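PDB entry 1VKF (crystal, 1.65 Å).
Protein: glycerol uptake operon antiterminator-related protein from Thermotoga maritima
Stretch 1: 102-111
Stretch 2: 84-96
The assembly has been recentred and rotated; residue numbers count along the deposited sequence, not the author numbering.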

# COMPACT_ATOMS: atom_id res chain seq x y z
N GLY A 102 16.40 2.85 5.07
CA GLY A 102 16.50 1.82 4.04
C GLY A 102 15.35 0.84 4.00
O GLY A 102 15.47 -0.26 3.48
N ILE A 103 14.19 1.29 4.49
CA ILE A 103 12.99 0.49 4.58
C ILE A 103 12.04 0.90 3.43
O ILE A 103 11.64 2.05 3.32
CB ILE A 103 12.36 0.71 5.93
CG1 ILE A 103 13.30 0.14 7.02
CG2 ILE A 103 11.02 0.04 5.99
CD1 ILE A 103 13.05 0.65 8.40
N PRO A 104 11.71 -0.04 2.54
CA PRO A 104 10.70 0.21 1.50
C PRO A 104 9.41 0.82 2.07
O PRO A 104 8.90 0.42 3.15
CB PRO A 104 10.44 -1.18 0.94
CG PRO A 104 11.74 -1.92 1.19
CD PRO A 104 12.28 -1.40 2.44
N ALA A 105 8.89 1.80 1.34
CA ALA A 105 7.75 2.54 1.82
C ALA A 105 6.85 2.97 0.66
O ALA A 105 7.36 3.29 -0.43
CB ALA A 105 8.18 3.75 2.62
N VAL A 106 5.54 2.93 0.93
CA VAL A 106 4.55 3.42 0.01
C VAL A 106 3.81 4.57 0.68
O VAL A 106 3.32 4.42 1.79
CB VAL A 106 3.55 2.31 -0.37
CG1 VAL A 106 2.53 2.84 -1.32
CG2 VAL A 106 4.31 1.15 -1.01
N LEU A 107 3.69 5.70 -0.02
CA LEU A 107 2.97 6.86 0.48
C LEU A 107 1.58 6.87 -0.12
O LEU A 107 1.44 6.83 -1.35
CB LEU A 107 3.67 8.17 0.14
CG LEU A 107 2.97 9.43 0.72
CD1 LEU A 107 3.09 9.53 2.21
CD2 LEU A 107 3.57 10.68 0.07
N ARG A 108 0.58 6.89 0.74
CA ARG A 108 -0.82 7.05 0.32
C ARG A 108 -1.10 8.48 -0.12
O ARG A 108 -0.50 9.44 0.39
CB ARG A 108 -1.78 6.67 1.42
CG ARG A 108 -1.75 5.22 1.87
CD ARG A 108 -2.87 4.89 2.87
NE ARG A 108 -3.65 3.78 2.37
CZ ARG A 108 -4.98 3.64 2.42
NH1 ARG A 108 -5.73 4.55 3.00
NH2 ARG A 108 -5.54 2.55 1.88
N PHE A 109 -2.03 8.62 -1.07
CA PHE A 109 -2.34 9.86 -1.76
C PHE A 109 -3.87 9.85 -1.96
O PHE A 109 -4.41 9.01 -2.69
CB PHE A 109 -1.56 9.85 -3.07
CG PHE A 109 -1.70 11.07 -3.95
CD1 PHE A 109 -2.79 11.91 -3.88
CD2 PHE A 109 -0.70 11.37 -4.84
CE1 PHE A 109 -2.86 13.02 -4.70
CE2 PHE A 109 -0.76 12.50 -5.66
CZ PHE A 109 -1.85 13.31 -5.59
N PHE A 110 -4.59 10.76 -1.27
CA PHE A 110 -6.03 10.83 -1.37
C PHE A 110 -6.35 11.87 -2.49
O PHE A 110 -6.24 13.10 -2.28
CB PHE A 110 -6.63 11.33 -0.05
CG PHE A 110 -6.46 10.39 1.13
CD1 PHE A 110 -6.20 9.03 0.97
CD2 PHE A 110 -6.64 10.89 2.43
CE1 PHE A 110 -6.07 8.20 2.09
CE2 PHE A 110 -6.51 10.04 3.53
CZ PHE A 110 -6.22 8.72 3.35
N ALA A 111 -6.72 11.38 -3.67
CA ALA A 111 -6.89 12.22 -4.87
C ALA A 111 -8.36 12.70 -4.95
O ALA A 111 -9.20 12.18 -5.70
CB ALA A 111 -6.45 11.45 -6.11
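Stretch 2 84-96: ADGIITIKPKNYV

Four backbone hydrogen bonds fix stretch 2 against stretch 1, and their alternation is that of a parallel ladder. Ile87 N donates to Pro104 O at 3.0 Å, Val106 N to Ile87 O at 2.8 Å, Thr89 N to Val106 O at 3.1 Å, and Arg108 N to Thr89 O at 2.9 Å. Ile87 and Thr89 thus each use both N and O, bracketing Val106 from the next strand. Strand 86-89 runs beside strand 105-110 with 10° between their directions and 4.7 Å between axes, pairing Ala105 with Ile87, Val106 with Ile88 and Leu107 with Thr89. Short CA-H...O contacts fill the gaps, such as Ala105 CA to Ile87 O at 3.2 Å.

Gly86 opens the strand fully extended (phi/psi -171/-180), where an ideal CB would lie 2.8 Å from Pro104 O, a clash.

After Thr89 the chain leaves the extended form: Ile90 adopts -95/-9, and Lys91 occupies the N-cap position before the helix that begins at Pro92. Thr89 OG1 ties this turn together, accepting from Lys91 N at 3.1 Å and Asn94 ND2 at 3.2 Å. Helix 92-96 then runs back over strand 105-110, crossing at -164° with the axes 8.6 Å apart.

Tyr95 fills that space on the face carrying Ala105 and Leu107: its CD1 lies 3.7 Å from Ala105 CB and 3.9 Å from Leu107 CB. One water accepts from Tyr95 OH (2.5 Å to water O) and donates to Ala105 O (2.6 Å from water O), linking helix to strand.

The other face pairs Val106 CB with Ile88 CG1 at 4.0 Å, and Arg108 CG lies 3.7 Å from Ile88 CG2. Farther along, Ile90 extends CD1 toward the strand, 3.6 Å from Arg108 CB and 3.8 Å from Phe110 CZ, lying over one face of the Phe110 ring in a CH-pi contact.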

# COMPACT_ATOMS: atom_id res chain seq x y z
N ALA A 84 8.03 -7.22 8.57
CA ALA A 84 7.46 -6.58 7.36
C ALA A 84 8.54 -6.32 6.35
O ALA A 84 9.68 -6.02 6.68
CB ALA A 84 6.74 -5.28 7.74
N ASP A 85 8.16 -6.41 5.08
CA ASP A 85 9.04 -6.04 4.02
C ASP A 85 9.07 -4.55 3.76
O ASP A 85 10.03 -4.02 3.19
CB ASP A 85 8.70 -6.79 2.74
CG ASP A 85 8.89 -8.27 2.91
OD1 ASP A 85 10.01 -8.71 3.29
OD2 ASP A 85 7.93 -9.06 2.83
N GLY A 86 8.01 -3.90 4.14
CA GLY A 86 7.90 -2.45 4.01
C GLY A 86 6.67 -1.89 4.71
O GLY A 86 5.86 -2.61 5.33
N ILE A 87 6.53 -0.57 4.61
CA ILE A 87 5.44 0.09 5.22
C ILE A 87 4.62 0.89 4.21
O ILE A 87 5.12 1.32 3.20
CB ILE A 87 5.87 0.99 6.40
CG1 ILE A 87 6.75 2.13 5.94
CG2 ILE A 87 6.60 0.17 7.51
CD1 ILE A 87 6.05 3.39 5.74
N ILE A 88 3.38 1.13 4.58
CA ILE A 88 2.45 2.04 3.91
C ILE A 88 2.02 3.07 4.94
O ILE A 88 1.84 2.75 6.10
CB ILE A 88 1.19 1.28 3.49
CG1 ILE A 88 1.52 0.21 2.43
CG2 ILE A 88 0.14 2.22 2.91
CD1 ILE A 88 0.55 -0.91 2.45
N THR A 89 1.90 4.31 4.53
CA THR A 89 1.50 5.36 5.46
C THR A 89 1.00 6.58 4.67
O THR A 89 1.38 6.75 3.52
CB THR A 89 2.74 5.79 6.34
OG1 THR A 89 2.34 6.76 7.31
CG2 THR A 89 3.82 6.48 5.53
N ILE A 90 0.17 7.38 5.31
CA ILE A 90 -0.26 8.70 4.77
C ILE A 90 0.61 9.84 5.32
O ILE A 90 0.47 10.98 4.89
CB ILE A 90 -1.77 8.92 5.10
CG1 ILE A 90 -2.39 10.11 4.30
CG2 ILE A 90 -2.03 9.21 6.57
CD1 ILE A 90 -2.61 9.85 2.91
N LYS A 91 1.48 9.54 6.30
CA LYS A 91 2.28 10.57 6.98
C LYS A 91 3.63 10.75 6.34
O LYS A 91 4.46 9.85 6.46
CB LYS A 91 2.51 10.21 8.45
CG LYS A 91 1.24 9.94 9.27
CD LYS A 91 0.39 11.19 9.50
CE LYS A 91 -0.92 10.84 10.20
NZ LYS A 91 -1.86 12.01 10.38
N PRO A 92 3.88 11.88 5.66
CA PRO A 92 5.19 12.14 5.03
C PRO A 92 6.39 11.94 5.94
O PRO A 92 7.42 11.45 5.45
CB PRO A 92 5.10 13.61 4.60
CG PRO A 92 3.69 13.87 4.50
CD PRO A 92 2.96 13.02 5.47
N LYS A 93 6.28 12.28 7.21
CA LYS A 93 7.38 12.08 8.13
C LYS A 93 7.72 10.60 8.31
O LYS A 93 8.89 10.25 8.40
CB LYS A 93 7.08 12.72 9.50
CG LYS A 93 6.78 14.22 9.44
N ASN A 94 6.71 9.71 8.36
CA ASN A 94 6.97 8.26 8.46
C ASN A 94 7.67 7.82 7.18
O ASN A 94 8.60 7.02 7.21
CB ASN A 94 5.67 7.46 8.58
CG ASN A 94 5.08 7.45 10.00
OD1 ASN A 94 5.78 7.75 10.97
ND2 ASN A 94 3.78 7.09 10.11
N TYR A 95 7.21 8.33 6.04
CA TYR A 95 7.79 7.97 4.76
C TYR A 95 9.28 8.36 4.72
O TYR A 95 10.11 7.50 4.40
CB TYR A 95 7.03 8.66 3.60
CG TYR A 95 7.60 8.26 2.27
CD1 TYR A 95 7.15 7.13 1.65
CD2 TYR A 95 8.62 8.97 1.68
CE1 TYR A 95 7.63 6.70 0.49
CE2 TYR A 95 9.17 8.53 0.46
CZ TYR A 95 8.65 7.35 -0.09
OH TYR A 95 9.05 6.84 -1.29
N VAL A 96 9.62 9.59 5.09
CA VAL A 96 11.01 10.07 5.02
C VAL A 96 11.88 9.23 5.97
O VAL A 96 13.00 8.85 5.63
CB VAL A 96 11.17 11.61 5.33
CG1 VAL A 96 12.63 12.02 5.32
CG2 VAL A 96 10.44 12.44 4.29
O HOH W 1 7.68 5.04 -2.32